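Long-range contact in aggregation suppressing protein (Salmonella enterica subsp. enterica serovar Typhimurium, PDB 4ZJ9), which probably acts as a small heat shock protein chaperone that keeps stress-damaged proteins from aggregating: residues L80-K85 against A105-S110. Numbering follows the deposited sequence.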
ATOM      1  N   LEU A  80      -2.296  22.350   2.498  1.00 46.79           N
ATOM      2  CA  LEU A  80      -3.008  21.090   2.243  1.00 44.00           C
ATOM      3  C   LEU A  80      -2.565  20.144   3.312  1.00 44.76           C
ATOM      4  O   LEU A  80      -1.352  19.877   3.432  1.00 46.22           O
ATOM      5  CB  LEU A  80      -2.586  20.509   0.896  1.00 45.74           C
ATOM      6  CG  LEU A  80      -3.095  19.091   0.618  1.00 47.00           C
ATOM      7  CD1 LEU A  80      -4.621  19.053   0.645  1.00 49.87           C
ATOM      8  CD2 LEU A  80      -2.573  18.640  -0.720  1.00 47.94           C
ATOM      9  N   ASN A  81      -3.543  19.618   4.055  1.00 41.64           N
ATOM     10  CA  ASN A  81      -3.296  18.735   5.166  1.00 44.90           C
ATOM     11  C   ASN A  81      -3.959  17.419   4.848  1.00 43.05           C
ATOM     12  O   ASN A  81      -5.144  17.383   4.470  1.00 41.25           O
ATOM     13  CB  ASN A  81      -3.831  19.305   6.470  1.00 48.52           C
ATOM     14  CG  ASN A  81      -3.083  20.558   6.897  1.00 56.66           C
ATOM     15  OD1 ASN A  81      -1.816  20.628   6.826  1.00 57.24           O
ATOM     16  ND2 ASN A  81      -3.843  21.564   7.329  1.00 69.15           N
ATOM     17  N   ILE A  82      -3.173  16.369   4.919  1.00 42.32           N
ATOM     18  CA  ILE A  82      -3.653  15.020   4.711  1.00 44.14           C
ATOM     19  C   ILE A  82      -3.485  14.285   6.029  1.00 44.03           C
ATOM     20  O   ILE A  82      -2.371  14.092   6.493  1.00 44.73           O
ATOM     21  CB  ILE A  82      -2.816  14.266   3.660  1.00 46.34           C
ATOM     22  CG1 ILE A  82      -2.549  15.071   2.382  1.00 50.25           C
ATOM     23  CG2 ILE A  82      -3.425  12.854   3.401  1.00 49.94           C
ATOM     24  CD1 ILE A  82      -3.748  15.390   1.558  1.00 59.88           C
ATOM     25  N   THR A  83      -4.586  13.831   6.609  1.00 44.41           N
ATOM     26  CA  THR A  83      -4.563  13.215   7.933  1.00 48.56           C
ATOM     27  C   THR A  83      -5.119  11.823   7.886  1.00 47.20           C
ATOM     28  O   THR A  83      -6.204  11.598   7.390  1.00 47.19           O
ATOM     29  CB  THR A  83      -5.450  14.001   8.913  1.00 50.63           C
ATOM     30  OG1 THR A  83      -5.074  15.377   8.861  1.00 60.23           O
ATOM     31  CG2 THR A  83      -5.292  13.471  10.325  1.00 55.45           C
ATOM     32  N   GLY A  84      -4.389  10.891   8.441  1.00 46.85           N
ATOM     33  CA  GLY A  84      -4.852   9.545   8.591  1.00 43.65           C
ATOM     34  C   GLY A  84      -5.029   9.292  10.055  1.00 50.18           C
ATOM     35  O   GLY A  84      -4.071   9.424  10.856  1.00 50.67           O
ATOM     36  N   LYS A  85      -6.256   8.926  10.415  1.00 46.19           N
ATOM     37  CA  LYS A  85      -6.562   8.625  11.797  1.00 54.86           C
ATOM     38  C   LYS A  85      -7.204   7.268  11.828  1.00 57.37           C
ATOM     39  O   LYS A  85      -8.363   7.089  11.432  1.00 51.18           O
ATOM     40  CB  LYS A  85      -7.409   9.695  12.516  1.00 58.91           C
ATOM     41  CG  LYS A  85      -6.517  10.784  13.131  1.00 71.73           C
ATOM     42  CD  LYS A  85      -7.354  11.910  13.732  1.00 84.18           C
ATOM     43  CE  LYS A  85      -6.642  13.265  13.734  1.00 91.33           C
ATOM     44  NZ  LYS A  85      -7.587  14.377  14.055  1.00100.23           N
ATOM     45  N   ALA A 105       0.008   3.478  11.489  1.00 54.61           N
ATOM     46  CA  ALA A 105       0.079   4.530  12.470  1.00 53.88           C
ATOM     47  C   ALA A 105      -0.496   5.799  11.881  1.00 52.97           C
ATOM     48  O   ALA A 105      -0.292   6.079  10.699  1.00 51.94           O
ATOM     49  CB  ALA A 105       1.534   4.747  12.868  1.00 60.48           C
ATOM     50  N   ASP A 106      -1.212   6.548  12.711  1.00 53.37           N
ATOM     51  CA  ASP A 106      -1.809   7.815  12.316  1.00 57.63           C
ATOM     52  C   ASP A 106      -0.714   8.757  11.834  1.00 59.48           C
ATOM     53  O   ASP A 106       0.440   8.692  12.295  1.00 53.06           O
ATOM     54  CB  ASP A 106      -2.563   8.428  13.510  1.00 63.33           C
ATOM     55  CG  ASP A 106      -3.753   7.590  13.952  1.00 61.09           C
ATOM     56  OD1 ASP A 106      -4.011   6.577  13.271  1.00 59.12           O
ATOM     57  OD2 ASP A 106      -4.452   7.956  14.928  1.00 67.08           O
ATOM     58  N   PHE A 107      -1.053   9.635  10.894  1.00 54.20           N
ATOM     59  CA  PHE A 107      -0.066  10.544  10.336  1.00 48.83           C
ATOM     60  C   PHE A 107      -0.704  11.855   9.921  1.00 50.33           C
ATOM     61  O   PHE A 107      -1.926  11.972   9.871  1.00 44.84           O
ATOM     62  CB  PHE A 107       0.591   9.917   9.117  1.00 49.67           C
ATOM     63  CG  PHE A 107      -0.362   9.671   7.980  1.00 47.15           C
ATOM     64  CD1 PHE A 107      -1.040   8.462   7.862  1.00 45.86           C
ATOM     65  CD2 PHE A 107      -0.549  10.636   7.003  1.00 45.31           C
ATOM     66  CE1 PHE A 107      -1.890   8.238   6.789  1.00 41.98           C
ATOM     67  CE2 PHE A 107      -1.383  10.409   5.929  1.00 41.71           C
ATOM     68  CZ  PHE A 107      -2.093   9.225   5.853  1.00 42.71           C
ATOM     69  N   GLN A 108       0.132  12.838   9.649  1.00 50.56           N
ATOM     70  CA  GLN A 108      -0.297  14.070   9.084  1.00 57.29           C
ATOM     71  C   GLN A 108       0.828  14.624   8.238  1.00 55.82           C
ATOM     72  O   GLN A 108       1.959  14.858   8.712  1.00 58.33           O
ATOM     73  CB  GLN A 108      -0.732  15.079  10.139  1.00 64.15           C
ATOM     74  CG  GLN A 108      -1.614  16.149   9.512  1.00 74.59           C
ATOM     75  CD  GLN A 108      -1.379  17.521  10.075  1.00 76.46           C
ATOM     76  OE1 GLN A 108      -0.293  18.087   9.906  1.00 79.06           O
ATOM     77  NE2 GLN A 108      -2.390  18.065  10.749  1.00 78.80           N
ATOM     78  N   LEU A 109       0.496  14.783   6.959  1.00 45.11           N
ATOM     79  CA  LEU A 109       1.357  15.376   5.992  1.00 48.21           C
ATOM     80  C   LEU A 109       0.801  16.766   5.707  1.00 46.72           C
ATOM     81  O   LEU A 109      -0.374  16.949   5.744  1.00 46.43           O
ATOM     82  CB  LEU A 109       1.413  14.507   4.744  1.00 48.20           C
ATOM     83  CG  LEU A 109       1.958  13.104   4.970  1.00 52.49           C
ATOM     84  CD1 LEU A 109       1.965  12.419   3.637  1.00 53.15           C
ATOM     85  CD2 LEU A 109       3.389  13.125   5.514  1.00 51.91           C
ATOM     86  N   SER A 110       1.679  17.738   5.472  1.00 49.08           N
ATOM     87  CA  SER A 110       1.297  19.153   5.220  1.00 47.80           C
ATOM     88  C   SER A 110       2.060  19.676   4.051  1.00 45.68           C
ATOM     89  O   SER A 110       3.285  19.456   3.939  1.00 48.70           O
ATOM     90  CB  SER A 110       1.583  19.984   6.454  1.00 53.80           C
ATOM     91  OG  SER A 110       0.517  19.816   7.381  1.00 58.67           O
TER
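Phe107 lays its ring over Gly84, its partner on the neighbouring strand. Its CB leaves the sheet on the face that Ile82 and Leu109 share. With chi1 at 64°, CG sits between its own backbone N and carbonyl carbon, and the ring beyond it turns a face to the glycine. CD1 and CE1 meet Gly84 CA, CE1 at 3.7 Å. CD2 and CE2, along the other flank of the ring, come obliquely to Ile82 O, and CE2 also meets Ile82 CG2 at 4.1 Å. At the tip, CZ lies near Gly84 N. Gly84 has no side chain, and its CA lies 4.0 Å from the ring centroid, over the face, in a CH-pi contact. Strands 79-84 and 107-112 pair antiparallel in one sheet of the alpha-crystallin beta-sandwich, and on this buried face Ile82 also packs on Leu129 of the opposite sheet and Trp66 meets the Phe107 ring edge-to-face. Two pairs of backbone hydrogen bonds, Ile82 with Leu109 and Gly84 with Phe107, join the strands. On the other face Ser110 OG donates to Asn81 OD1, 2.5 Å as modelled, while Thr83 OG1 touches Gln108 CG at 3.6 Å. Just before strand 107-112 begins, Asp106 CB lies 3.2 Å from Gly84 O, and its OD1 accepts from His86 N.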